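Local coordinates for tryptophan decarboxylase 1 (Oryza sativa subsp. japonica, PDB 6KHO), which catalyses the pyridoxal-phosphate-dependent decarboxylation of L-tryptophan to tryptamine and of 5-hydroxy-L-tryptophan to serotonin, at residues Arg31-Lys36 with Ala75-Thr80; Val140-Trp145 with Met391-Tyr396; Asn230-Pro235 with Gln254-Ala259; Val414-Val419 with Val429-Ala434. All coordinates share one frame; numbering follows the deposited sequence.

Contact 1 (Arg31-Lys36 with Ala75-Thr80)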
loop_
_atom_site.group_PDB
_atom_site.type_symbol
_atom_site.label_atom_id
_atom_site.label_comp_id
_atom_site.label_asym_id
_atom_site.label_seq_id
_atom_site.Cartn_x
_atom_site.Cartn_y
_atom_site.Cartn_z
ATOM N N ARG A 31 -3.419 24.871 -9.853
ATOM C CA ARG A 31 -4.567 25.528 -9.238
ATOM C C ARG A 31 -5.870 25.162 -9.951
ATOM O O ARG A 31 -6.876 24.874 -9.301
ATOM C CB ARG A 31 -4.368 27.045 -9.230
ATOM C CG ARG A 31 -5.417 27.796 -8.410
ATOM C CD ARG A 31 -5.173 29.310 -8.444
ATOM N NE ARG A 31 -6.240 30.067 -7.786
ATOM C CZ ARG A 31 -7.374 30.438 -8.378
ATOM N NH1 ARG A 31 -7.598 30.116 -9.648
ATOM N NH2 ARG A 31 -8.286 31.132 -7.703
ATOM N N SER A 32 -5.886 25.192 -11.285
ATOM C CA SER A 32 -7.178 25.012 -11.938
ATOM C C SER A 32 -7.620 23.547 -11.940
ATOM O O SER A 32 -8.803 23.274 -11.722
ATOM C CB SER A 32 -7.163 25.598 -13.350
ATOM O OG SER A 32 -6.420 24.829 -14.252
ATOM N N TYR A 33 -6.705 22.587 -12.164
ATOM C CA TYR A 33 -7.111 21.181 -12.081
ATOM C C TYR A 33 -7.676 20.865 -10.705
ATOM O O TYR A 33 -8.714 20.199 -10.583
ATOM C CB TYR A 33 -5.942 20.232 -12.358
ATOM C CG TYR A 33 -5.349 20.161 -13.758
ATOM C CD1 TYR A 33 -5.492 21.195 -14.691
ATOM C CD2 TYR A 33 -4.600 19.054 -14.125
ATOM C CE1 TYR A 33 -4.901 21.103 -15.953
ATOM C CE2 TYR A 33 -4.008 18.954 -15.367
ATOM C CZ TYR A 33 -4.156 19.972 -16.274
ATOM O OH TYR A 33 -3.549 19.823 -17.501
ATOM N N LEU A 34 -6.995 21.321 -9.644
ATOM C CA LEU A 34 -7.466 20.994 -8.298
ATOM C C LEU A 34 -8.773 21.710 -7.966
ATOM O O LEU A 34 -9.629 21.141 -7.274
ATOM C CB LEU A 34 -6.383 21.312 -7.259
ATOM C CG LEU A 34 -5.151 20.397 -7.350
ATOM C CD1 LEU A 34 -4.172 20.680 -6.221
ATOM C CD2 LEU A 34 -5.528 18.905 -7.334
ATOM N N HIS A 35 -8.958 22.948 -8.452
ATOM C CA HIS A 35 -10.232 23.632 -8.231
ATOM C C HIS A 35 -11.371 22.889 -8.917
ATOM O O HIS A 35 -12.477 22.785 -8.372
ATOM C CB HIS A 35 -10.155 25.087 -8.730
ATOM C CG HIS A 35 -9.466 26.007 -7.768
ATOM N ND1 HIS A 35 -9.354 25.724 -6.421
ATOM C CD2 HIS A 35 -8.855 27.201 -7.950
ATOM C CE1 HIS A 35 -8.700 26.701 -5.818
ATOM N NE2 HIS A 35 -8.384 27.608 -6.722
ATOM N N LYS A 36 -11.117 22.379 -10.122
ATOM C CA LYS A 36 -12.122 21.593 -10.826
ATOM C C LYS A 36 -12.410 20.285 -10.106
ATOM O O LYS A 36 -13.565 19.846 -10.047
ATOM C CB LYS A 36 -11.655 21.345 -12.260
ATOM C CG LYS A 36 -11.847 22.583 -13.119
ATOM C CD LYS A 36 -11.024 22.565 -14.386
ATOM C CE LYS A 36 -11.307 23.838 -15.186
ATOM N NZ LYS A 36 -10.187 24.159 -16.076
ATOM N N ALA A 75 -5.186 16.622 -23.916
ATOM C CA ALA A 75 -6.547 17.135 -23.882
ATOM C C ALA A 75 -6.702 18.076 -22.699
ATOM O O ALA A 75 -6.033 17.898 -21.671
ATOM C CB ALA A 75 -7.585 16.008 -23.774
ATOM N N PRO A 76 -7.576 19.080 -22.808
ATOM C CA PRO A 76 -7.851 19.931 -21.644
ATOM C C PRO A 76 -8.369 19.088 -20.499
ATOM O O PRO A 76 -9.113 18.118 -20.700
ATOM C CB PRO A 76 -8.922 20.908 -22.151
ATOM C CG PRO A 76 -8.743 20.915 -23.630
ATOM C CD PRO A 76 -8.339 19.517 -23.993
ATOM N N PHE A 77 -7.947 19.447 -19.291
ATOM C CA PHE A 77 -8.375 18.686 -18.124
ATOM C C PHE A 77 -9.890 18.722 -17.956
ATOM O O PHE A 77 -10.453 17.829 -17.326
ATOM C CB PHE A 77 -7.676 19.209 -16.865
ATOM C CG PHE A 77 -7.898 18.351 -15.650
ATOM C CD1 PHE A 77 -7.367 17.070 -15.582
ATOM C CD2 PHE A 77 -8.638 18.830 -14.570
ATOM C CE1 PHE A 77 -7.564 16.274 -14.459
ATOM C CE2 PHE A 77 -8.841 18.043 -13.442
ATOM C CZ PHE A 77 -8.311 16.759 -13.390
ATOM N N ASP A 78 -10.566 19.725 -18.524
ATOM C CA ASP A 78 -12.025 19.711 -18.520
ATOM C C ASP A 78 -12.582 18.473 -19.213
ATOM O O ASP A 78 -13.654 17.990 -18.841
ATOM C CB ASP A 78 -12.563 20.966 -19.200
ATOM C CG ASP A 78 -11.874 22.219 -18.714
ATOM O OD1 ASP A 78 -10.648 22.389 -18.981
ATOM O OD2 ASP A 78 -12.556 23.014 -18.036
ATOM N N VAL A 79 -11.882 17.969 -20.232
ATOM C CA VAL A 79 -12.325 16.769 -20.938
ATOM C C VAL A 79 -12.149 15.534 -20.059
ATOM O O VAL A 79 -13.023 14.664 -20.004
ATOM C CB VAL A 79 -11.564 16.633 -22.268
ATOM C CG1 VAL A 79 -11.840 15.272 -22.912
ATOM C CG2 VAL A 79 -11.935 17.785 -23.209
ATOM N N THR A 80 -11.019 15.442 -19.354
ATOM C CA THR A 80 -10.823 14.347 -18.410
ATOM C C THR A 80 -11.929 14.322 -17.364
ATOM O O THR A 80 -12.502 13.268 -17.074
ATOM C CB THR A 80 -9.453 14.486 -17.752
ATOM O OG1 THR A 80 -8.462 14.577 -18.786
ATOM C CG2 THR A 80 -9.172 13.277 -16.843
#
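K36 NZ faces the carboxylate of D78 and lies 3.3 Å from D78 OD2 in a salt bridge. The other oxygen receives only a weak hydrogen bond from the same nitrogen, since K36 NZ to D78 OD1 measures 3.4 Å, so the ammonium group is shared between the two oxygens rather than directed at one. The lysine chain runs out extended beyond CG, and its last methylene also comes against the acid, with K36 CE 3.2 Å from D78 OD2. Next to this charged pair lies the apolar part of the contact. The rings of Y33 and F77 form an offset stack, their planes 5° from parallel and their centroids 4.2 Å apart. The displacement slides each ring over the methylene that carries the other: F77 CB sits above the middle of the Y33 ring, 3.6 Å from its centroid, and Y33 CB lies over the face of the F77 ring, so that each ring receives a CH-pi contact from the other's methylene. F77 reaches this position with CG anti to the backbone N (chi1 -171°), turned from the first turn of helix 77-88, whose N-cap is P76, toward helix 27-47. Both helices belong to the N-terminal region of the group II decarboxylase fold, which packs on the second subunit of the homodimer. There Y33 rests on A110 and F77 on A114 of the second subunit, while T80 OG1 hydrogen-bonds T395 OG1 of that chain. At the edge of the F77 ring, near its plane, K36 CD approaches F77 CD2 to 4.4 Å.

Contact 2 (Val140-Trp145 with Met391-Tyr396)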
loop_
_atom_site.group_PDB
_atom_site.type_symbol
_atom_site.label_atom_id
_atom_site.label_comp_id
_atom_site.label_asym_id
_atom_site.label_seq_id
_atom_site.Cartn_x
_atom_site.Cartn_y
_atom_site.Cartn_z
ATOM N N VAL A 140 4.862 8.691 13.894
ATOM C CA VAL A 140 5.025 8.226 15.271
ATOM C C VAL A 140 4.096 8.994 16.209
ATOM O O VAL A 140 3.463 8.416 17.095
ATOM C CB VAL A 140 6.499 8.349 15.699
ATOM C CG1 VAL A 140 6.628 8.113 17.198
ATOM C CG2 VAL A 140 7.357 7.338 14.912
ATOM N N LEU A 141 3.984 10.309 16.019
ATOM C CA LEU A 141 3.131 11.101 16.901
ATOM C C LEU A 141 1.660 10.731 16.734
ATOM O O LEU A 141 0.935 10.592 17.725
ATOM C CB LEU A 141 3.350 12.595 16.633
ATOM C CG LEU A 141 2.511 13.602 17.422
ATOM C CD1 LEU A 141 2.942 13.610 18.864
ATOM C CD2 LEU A 141 2.685 14.989 16.838
ATOM N N ALA A 142 1.200 10.567 15.488
ATOM C CA ALA A 142 -0.191 10.175 15.261
ATOM C C ALA A 142 -0.483 8.812 15.879
ATOM O O ALA A 142 -1.540 8.606 16.484
ATOM C CB ALA A 142 -0.511 10.155 13.759
ATOM N N LEU A 143 0.443 7.868 15.738
ATOM C CA LEU A 143 0.243 6.558 16.354
ATOM C C LEU A 143 0.137 6.676 17.868
ATOM O O LEU A 143 -0.706 6.024 18.499
ATOM C CB LEU A 143 1.388 5.625 15.975
ATOM C CG LEU A 143 1.344 5.092 14.545
ATOM C CD1 LEU A 143 2.724 4.617 14.121
ATOM C CD2 LEU A 143 0.291 3.970 14.444
ATOM N N ASP A 144 1.002 7.492 18.464
ATOM C CA ASP A 144 0.980 7.692 19.908
ATOM C C ASP A 144 -0.328 8.330 20.364
ATOM O O ASP A 144 -0.914 7.907 21.366
ATOM C CB ASP A 144 2.171 8.548 20.318
ATOM C CG ASP A 144 2.457 8.455 21.791
ATOM O OD1 ASP A 144 1.872 9.241 22.569
ATOM O OD2 ASP A 144 3.241 7.570 22.166
ATOM N N TRP A 145 -0.783 9.375 19.658
ATOM C CA TRP A 145 -2.060 9.996 19.996
ATOM C C TRP A 145 -3.196 8.985 19.941
ATOM O O TRP A 145 -4.050 8.952 20.832
ATOM C CB TRP A 145 -2.373 11.148 19.038
ATOM C CG TRP A 145 -1.658 12.442 19.272
ATOM C CD1 TRP A 145 -0.552 12.668 20.049
ATOM C CD2 TRP A 145 -2.002 13.704 18.684
ATOM N NE1 TRP A 145 -0.194 14.000 19.977
ATOM C CE2 TRP A 145 -1.072 14.653 19.150
ATOM C CE3 TRP A 145 -3.015 14.119 17.814
ATOM C CZ2 TRP A 145 -1.127 15.999 18.768
ATOM C CZ3 TRP A 145 -3.072 15.448 17.439
ATOM C CH2 TRP A 145 -2.128 16.374 17.913
ATOM N N MET A 391 -4.232 15.095 11.089
ATOM C CA MET A 391 -5.157 16.191 10.796
ATOM C C MET A 391 -6.565 15.896 11.303
ATOM O O MET A 391 -7.278 16.807 11.741
ATOM C CB MET A 391 -5.180 16.457 9.302
ATOM C CG MET A 391 -4.002 17.283 8.834
ATOM S SD MET A 391 -4.399 18.095 7.277
ATOM C CE MET A 391 -2.937 19.112 7.089
ATOM N N VAL A 392 -6.990 14.636 11.229
ATOM C CA VAL A 392 -8.308 14.264 11.739
ATOM C C VAL A 392 -8.371 14.487 13.249
ATOM O O VAL A 392 -9.305 15.120 13.762
ATOM C CB VAL A 392 -8.631 12.802 11.364
ATOM C CG1 VAL A 392 -9.775 12.266 12.221
ATOM C CG2 VAL A 392 -8.967 12.706 9.882
ATOM N N MET A 393 -7.382 13.968 13.981
ATOM C CA MET A 393 -7.373 14.129 15.433
ATOM C C MET A 393 -7.157 15.585 15.837
ATOM O O MET A 393 -7.809 16.078 16.767
ATOM C CB MET A 393 -6.292 13.246 16.065
ATOM C CG MET A 393 -6.657 11.762 16.155
ATOM S SD MET A 393 -5.340 10.714 16.838
ATOM C CE MET A 393 -4.041 10.908 15.606
ATOM N N ARG A 394 -6.246 16.290 15.152
ATOM C CA ARG A 394 -5.932 17.671 15.523
ATOM C C ARG A 394 -7.109 18.607 15.261
ATOM O O ARG A 394 -7.353 19.535 16.038
ATOM C CB ARG A 394 -4.690 18.163 14.767
ATOM C CG ARG A 394 -4.270 19.627 15.076
ATOM C CD ARG A 394 -3.981 19.753 16.572
ATOM N NE ARG A 394 -3.373 21.018 16.992
ATOM C CZ ARG A 394 -3.966 21.879 17.808
ATOM N NH1 ARG A 394 -5.189 21.625 18.244
ATOM N NH2 ARG A 394 -3.348 22.998 18.172
ATOM N N THR A 395 -7.849 18.392 14.173
ATOM C CA THR A 395 -8.916 19.330 13.832
ATOM C C THR A 395 -10.190 19.041 14.625
ATOM O O THR A 395 -10.824 19.967 15.145
ATOM C CB THR A 395 -9.192 19.294 12.321
ATOM O OG1 THR A 395 -7.966 19.479 11.598
ATOM C CG2 THR A 395 -10.181 20.402 11.909
ATOM N N TYR A 396 -10.578 17.770 14.739
ATOM C CA TYR A 396 -11.859 17.415 15.349
ATOM C C TYR A 396 -11.767 17.164 16.854
ATOM O O TYR A 396 -12.702 17.510 17.585
ATOM C CB TYR A 396 -12.450 16.189 14.654
ATOM C CG TYR A 396 -12.630 16.407 13.169
ATOM C CD1 TYR A 396 -13.172 17.596 12.683
ATOM C CD2 TYR A 396 -12.236 15.442 12.250
ATOM C CE1 TYR A 396 -13.327 17.813 11.322
ATOM C CE2 TYR A 396 -12.394 15.645 10.879
ATOM C CZ TYR A 396 -12.946 16.832 10.433
ATOM O OH TYR A 396 -13.105 17.029 9.088
#
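The indole of W145 meets helix 386-420 with its edge: M393 CB lies in the plane of the ring, 3.8 Å from W145 CE3, and the backbone N of R394 is also near that plane. One face of the indole is covered by L141 CG from the preceding turn of its own helix. M393 crosses beside the ring. Its chain bends at the last torsion (chi3 -63°), which sets SD 3.7 Å from W145 CB and brings the methyl group between two turns of helix 133-149. There M393 CE is 3.5 Å from A142 O and 4.1 Å from A142 CB. The far rim of the indole, W145 CH2, touches R394 CD at 4.1 Å, while the polar end of R394 forms a salt bridge with E83 of the second subunit. A leucine in place of W145 would probably open a gap beside M393 CB and leave the carbonyl of R67 of the second subunit without the indole N-H it binds. The two short helical segments cross at 59° with axes 10.7 Å apart. Around them, W390, the residue just before M391, meets the W145 ring, helix 110-122 packs on M391, V392, T395 and Y396, and L143 O binds Y342 OH on strand 339-343.

Contact 3 (Asn230-Pro235 with Gln254-Ala259)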
loop_
_atom_site.group_PDB
_atom_site.type_symbol
_atom_site.label_atom_id
_atom_site.label_comp_id
_atom_site.label_asym_id
_atom_site.label_seq_id
_atom_site.Cartn_x
_atom_site.Cartn_y
_atom_site.Cartn_z
ATOM N N ASN A 230 -1.830 -27.205 8.363
ATOM C CA ASN A 230 -1.573 -26.780 9.731
ATOM C C ASN A 230 -2.203 -25.429 10.061
ATOM O O ASN A 230 -1.954 -24.889 11.143
ATOM C CB ASN A 230 -0.063 -26.742 9.979
ATOM C CG ASN A 230 0.580 -28.103 9.815
ATOM O OD1 ASN A 230 -0.076 -29.127 9.979
ATOM N ND2 ASN A 230 1.868 -28.122 9.494
ATOM N N ILE A 231 -3.014 -24.874 9.160
ATOM C CA ILE A 231 -3.737 -23.633 9.415
ATOM C C ILE A 231 -5.101 -24.014 9.984
ATOM O O ILE A 231 -5.997 -24.430 9.250
ATOM C CB ILE A 231 -3.861 -22.787 8.147
ATOM C CG1 ILE A 231 -2.475 -22.448 7.610
ATOM C CG2 ILE A 231 -4.634 -21.528 8.430
ATOM C CD1 ILE A 231 -2.477 -21.879 6.203
ATOM N N ARG A 232 -5.263 -23.854 11.300
ATOM C CA ARG A 232 -6.446 -24.329 12.016
ATOM C C ARG A 232 -7.523 -23.255 12.055
ATOM O O ARG A 232 -7.321 -22.190 12.651
ATOM C CB ARG A 232 -6.087 -24.732 13.446
ATOM C CG ARG A 232 -4.945 -25.708 13.550
ATOM C CD ARG A 232 -5.439 -27.130 13.540
ATOM N NE ARG A 232 -4.319 -28.062 13.580
ATOM C CZ ARG A 232 -3.809 -28.655 12.507
ATOM N NH1 ARG A 232 -4.326 -28.415 11.303
ATOM N NH2 ARG A 232 -2.788 -29.496 12.635
ATOM N N SER A 233 -8.678 -23.553 11.461
ATOM C CA SER A 233 -9.862 -22.704 11.551
ATOM C C SER A 233 -10.790 -23.309 12.598
ATOM O O SER A 233 -11.472 -24.303 12.338
ATOM C CB SER A 233 -10.546 -22.580 10.193
ATOM O OG SER A 233 -11.759 -21.863 10.309
ATOM N N ILE A 234 -10.820 -22.708 13.780
ATOM C CA ILE A 234 -11.518 -23.306 14.920
ATOM C C ILE A 234 -13.011 -23.005 14.809
ATOM O O ILE A 234 -13.390 -21.826 14.679
ATOM C CB ILE A 234 -10.942 -22.784 16.231
ATOM C CG1 ILE A 234 -9.476 -23.206 16.338
ATOM C CG2 ILE A 234 -11.742 -23.304 17.421
ATOM C CD1 ILE A 234 -8.853 -22.871 17.650
ATOM N N PRO A 235 -13.875 -24.026 14.866
ATOM C CA PRO A 235 -15.322 -23.783 14.792
ATOM C C PRO A 235 -15.834 -22.963 15.967
ATOM O O PRO A 235 -15.362 -23.093 17.098
ATOM C CB PRO A 235 -15.923 -25.198 14.805
ATOM C CG PRO A 235 -14.798 -26.105 14.382
ATOM C CD PRO A 235 -13.550 -25.465 14.903
ATOM N N GLN A 254 -3.047 -27.895 22.133
ATOM C CA GLN A 254 -2.454 -29.003 22.885
ATOM C C GLN A 254 -2.323 -30.249 22.009
ATOM O O GLN A 254 -1.276 -30.912 21.994
ATOM C CB GLN A 254 -3.293 -29.293 24.135
ATOM C CG GLN A 254 -2.624 -30.232 25.157
ATOM C CD GLN A 254 -1.266 -29.734 25.605
ATOM O OE1 GLN A 254 -0.229 -30.182 25.107
ATOM N NE2 GLN A 254 -1.262 -28.802 26.546
ATOM N N ALA A 255 -3.380 -30.575 21.259
ATOM C CA ALA A 255 -3.319 -31.728 20.369
ATOM C C ALA A 255 -2.173 -31.599 19.374
ATOM O O ALA A 255 -1.477 -32.582 19.086
ATOM C CB ALA A 255 -4.650 -31.896 19.637
ATOM N N ASP A 256 -1.955 -30.393 18.839
ATOM C CA ASP A 256 -0.836 -30.182 17.924
ATOM C C ASP A 256 0.500 -30.355 18.638
ATOM O O ASP A 256 1.428 -30.977 18.099
ATOM C CB ASP A 256 -0.927 -28.789 17.288
ATOM C CG ASP A 256 -1.958 -28.719 16.173
ATOM O OD1 ASP A 256 -2.438 -29.791 15.741
ATOM O OD2 ASP A 256 -2.292 -27.597 15.725
ATOM N N ALA A 257 0.628 -29.785 19.838
ATOM C CA ALA A 257 1.869 -29.925 20.592
ATOM C C ALA A 257 2.159 -31.391 20.891
ATOM O O ALA A 257 3.309 -31.840 20.794
ATOM C CB ALA A 257 1.795 -29.119 21.893
ATOM N N ASP A 258 1.122 -32.153 21.235
ATOM C CA ASP A 258 1.304 -33.575 21.506
ATOM C C ASP A 258 1.698 -34.355 20.262
ATOM O O ASP A 258 2.322 -35.415 20.389
ATOM C CB ASP A 258 0.031 -34.155 22.116
ATOM C CG ASP A 258 -0.243 -33.604 23.493
ATOM O OD1 ASP A 258 0.711 -33.087 24.107
ATOM O OD2 ASP A 258 -1.402 -33.678 23.965
ATOM N N ALA A 259 1.377 -33.856 19.069
ATOM C CA ALA A 259 1.715 -34.547 17.833
ATOM C C ALA A 259 3.063 -34.129 17.274
ATOM O O ALA A 259 3.420 -34.556 16.170
ATOM C CB ALA A 259 0.629 -34.323 16.779
#
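R232 and D256 reach toward each other from opposite directions, the arginine from a strand and the aspartate from a helix, and meet in a side-on salt bridge. NE and NH2 of the guanidinium each take one carboxylate oxygen. R232 NE lies 3.0 Å from D256 OD2, on the syn lone pair of that oxygen, and R232 NH2 lies 3.1 Å from D256 OD1. The two flat groups are not coplanar, however: their planes stand 59° apart. In consequence OD1 sits in the guanidinium plane but is met from above the carboxylate plane, while OD2 is tilted out of the guanidinium plane. A further, weak bond runs from R232 NE to D256 OD1 at 3.3 Å. The arginine presents this edge because its chain turns sharply at chi2 (-91°), well away from a staggered value, before running straight to NE. Each partner has a second bond that helps fix its rotation: R232 NH1 binds the carbonyl of A229, and D256 OD2 is held by the hydroxyl of Y208. The buried carboxylate is thus probably kept ionised by the guanidinium. Strand 231-234 is an edge strand of the seven-stranded sheet; helix 246-258 leads from it, past strand 205-210, to the parallel strand 262-269. The salt bridge, with Y208 on the strand passed over, therefore ties the first strand to the helix of a beta-alpha-beta crossover in the large domain of a fold-type I PLP enzyme.

Contact 4 (Val414-Val419 with Val429-Ala434)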
loop_
_atom_site.group_PDB
_atom_site.type_symbol
_atom_site.label_atom_id
_atom_site.label_comp_id
_atom_site.label_asym_id
_atom_site.label_seq_id
_atom_site.Cartn_x
_atom_site.Cartn_y
_atom_site.Cartn_z
ATOM N N VAL A 414 -31.445 2.255 16.977
ATOM C CA VAL A 414 -32.757 2.578 16.423
ATOM C C VAL A 414 -33.200 1.494 15.446
ATOM O O VAL A 414 -34.324 0.984 15.525
ATOM C CB VAL A 414 -32.731 3.971 15.761
ATOM C CG1 VAL A 414 -33.890 4.139 14.799
ATOM C CG2 VAL A 414 -32.767 5.072 16.822
ATOM N N PHE A 415 -32.310 1.101 14.528
ATOM C CA PHE A 415 -32.670 0.094 13.533
ATOM C C PHE A 415 -32.920 -1.269 14.174
ATOM O O PHE A 415 -33.826 -2.000 13.751
ATOM C CB PHE A 415 -31.571 -0.019 12.478
ATOM C CG PHE A 415 -31.882 -0.995 11.376
ATOM C CD1 PHE A 415 -32.569 -0.585 10.250
ATOM C CD2 PHE A 415 -31.462 -2.314 11.453
ATOM C CE1 PHE A 415 -32.842 -1.466 9.227
ATOM C CE2 PHE A 415 -31.735 -3.210 10.432
ATOM C CZ PHE A 415 -32.427 -2.787 9.319
ATOM N N GLU A 416 -32.111 -1.640 15.172
ATOM C CA GLU A 416 -32.273 -2.937 15.828
ATOM C C GLU A 416 -33.624 -3.031 16.531
ATOM O O GLU A 416 -34.328 -4.041 16.422
ATOM C CB GLU A 416 -31.129 -3.167 16.820
ATOM C CG GLU A 416 -31.269 -4.452 17.638
ATOM C CD GLU A 416 -30.444 -4.444 18.915
ATOM O OE1 GLU A 416 -29.649 -3.501 19.123
ATOM O OE2 GLU A 416 -30.590 -5.389 19.718
ATOM N N ASP A 417 -34.005 -1.974 17.252
ATOM C CA ASP A 417 -35.289 -1.954 17.939
ATOM C C ASP A 417 -36.462 -1.879 16.970
ATOM O O ASP A 417 -37.568 -2.301 17.321
ATOM C CB ASP A 417 -35.319 -0.795 18.933
ATOM C CG ASP A 417 -34.336 -1.001 20.086
ATOM O OD1 ASP A 417 -33.821 -2.135 20.230
ATOM O OD2 ASP A 417 -34.074 -0.040 20.842
ATOM N N LEU A 418 -36.243 -1.372 15.755
ATOM C CA LEU A 418 -37.292 -1.436 14.746
ATOM C C LEU A 418 -37.461 -2.859 14.226
ATOM O O LEU A 418 -38.592 -3.315 14.019
ATOM C CB LEU A 418 -36.990 -0.467 13.605
ATOM C CG LEU A 418 -37.164 1.025 13.909
ATOM C CD1 LEU A 418 -36.532 1.855 12.801
ATOM C CD2 LEU A 418 -38.630 1.410 14.090
ATOM N N VAL A 419 -36.353 -3.580 14.016
ATOM C CA VAL A 419 -36.444 -4.976 13.595
ATOM C C VAL A 419 -37.145 -5.809 14.661
ATOM O O VAL A 419 -37.937 -6.707 14.344
ATOM C CB VAL A 419 -35.049 -5.550 13.278
ATOM C CG1 VAL A 419 -35.132 -7.057 13.060
ATOM C CG2 VAL A 419 -34.459 -4.883 12.048
ATOM N N VAL A 429 -28.038 -12.073 16.013
ATOM C CA VAL A 429 -27.066 -12.084 17.107
ATOM C C VAL A 429 -27.189 -10.770 17.867
ATOM O O VAL A 429 -27.760 -9.797 17.357
ATOM C CB VAL A 429 -25.618 -12.289 16.596
ATOM C CG1 VAL A 429 -25.461 -13.627 15.880
ATOM C CG2 VAL A 429 -25.181 -11.106 15.698
ATOM N N PRO A 430 -26.667 -10.709 19.093
ATOM C CA PRO A 430 -26.634 -9.421 19.800
ATOM C C PRO A 430 -25.782 -8.419 19.036
ATOM O O PRO A 430 -24.789 -8.780 18.401
ATOM C CB PRO A 430 -26.010 -9.768 21.158
ATOM C CG PRO A 430 -26.174 -11.251 21.302
ATOM C CD PRO A 430 -26.145 -11.814 19.919
ATOM N N ARG A 431 -26.193 -7.152 19.082
ATOM C CA ARG A 431 -25.482 -6.074 18.400
ATOM C C ARG A 431 -24.457 -5.470 19.356
ATOM O O ARG A 431 -24.825 -4.930 20.403
ATOM C CB ARG A 431 -26.464 -5.004 17.906
ATOM C CG ARG A 431 -25.811 -3.751 17.284
ATOM C CD ARG A 431 -26.716 -2.519 17.401
ATOM N NE ARG A 431 -27.121 -2.300 18.785
ATOM C CZ ARG A 431 -26.330 -1.794 19.729
ATOM N NH1 ARG A 431 -25.084 -1.434 19.438
ATOM N NH2 ARG A 431 -26.780 -1.655 20.970
ATOM N N ASN A 432 -23.171 -5.571 19.002
ATOM C CA ASN A 432 -22.111 -4.987 19.822
ATOM C C ASN A 432 -21.733 -3.573 19.394
ATOM O O ASN A 432 -21.355 -2.754 20.243
ATOM C CB ASN A 432 -20.858 -5.867 19.777
ATOM C CG ASN A 432 -21.058 -7.195 20.475
ATOM O OD1 ASN A 432 -21.556 -7.237 21.593
ATOM N ND2 ASN A 432 -20.682 -8.288 19.808
ATOM N N PHE A 433 -21.816 -3.269 18.101
ATOM C CA PHE A 433 -21.328 -1.990 17.595
ATOM C C PHE A 433 -22.376 -1.341 16.701
ATOM O O PHE A 433 -23.495 -1.096 17.159
ATOM C CB PHE A 433 -19.986 -2.212 16.893
ATOM C CG PHE A 433 -18.975 -2.918 17.777
ATOM C CD1 PHE A 433 -18.378 -2.247 18.838
ATOM C CD2 PHE A 433 -18.670 -4.257 17.583
ATOM C CE1 PHE A 433 -17.470 -2.895 19.669
ATOM C CE2 PHE A 433 -17.761 -4.916 18.405
ATOM C CZ PHE A 433 -17.160 -4.235 19.452
ATOM N N ALA A 434 -22.050 -1.051 15.437
ATOM C CA ALA A 434 -22.994 -0.364 14.559
ATOM C C ALA A 434 -23.494 -1.260 13.431
ATOM O O ALA A 434 -24.020 -0.758 12.430
ATOM C CB ALA A 434 -22.377 0.917 13.991
HETATM O O HOH W 1 -28.528 -6.730 20.592
HETATM O O HOH W 2 -29.348 -2.880 21.557
#
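R431 CB packs against the carboxylate of E416, 3.7 Å from E416 OE1, and from there the arginine chain passes obliquely across the acid. R431 CD comes nearer, 3.5 Å from E416 OE1. At chi3 (54°) the chain bends, and this turns the guanidinium so that NE points at that oxygen too. R431 NE to E416 OE1 is a 2.8 Å salt bridge and a fairly straight hydrogen bond (160°), with the oxygen in the guanidinium plane and the donor coming nearly along the C-O direction. Beyond CZ the two terminal nitrogens part. R431 NH1 turns back to its own loop and binds F433 O at 2.8 Å, in the carbonyl plane on a lone pair. R431 NH2 donates a hydrogen bond to water 2, 2.9 Å away, which in turn donates to E416 OE1. Three edges of the guanidinium are thus occupied, which holds the group against turning. The loop 429-434 connects strands 425-427 and 435-440, an antiparallel hairpin of the four-stranded C-terminal sheet, and the salt bridge fastens it to the last turns of helix 386-420. The other oxygen of E416 serves the loop backbone: water 1 donates to E416 OE2 at 2.6 Å and accepts from R431 N. E416 OE2 also forms a salt bridge with R420, one helical turn on. A methionine in place of R431 would probably leave the buried E416 OE1 without its positive mate and F433 O without its side-chain donor. V436 packs on both E416 and R431, and A434 N binds the hydroxyl of Y301, a residue of the PLP pocket.

Contact 2 is the buried one of the four, a packing of sulfur, methyl and indole without a hydrogen bond across it; the other three are partly buried and each holds a salt bridge. That of contact 1 is loose and lies beside an aromatic stack, whereas contacts 3 and 4 rest almost wholly on one arginine and one acid, one gripping with two nitrogens, the other with a single one aided by waters. Contacts 2 and 4 share helix 386-420, with nearest atoms about 17 Å apart. Contacts 1 and 2 both border the second subunit, where T80 and F77 of one chain meet T395 of the other; contacts 3 and 4 touch no other chain.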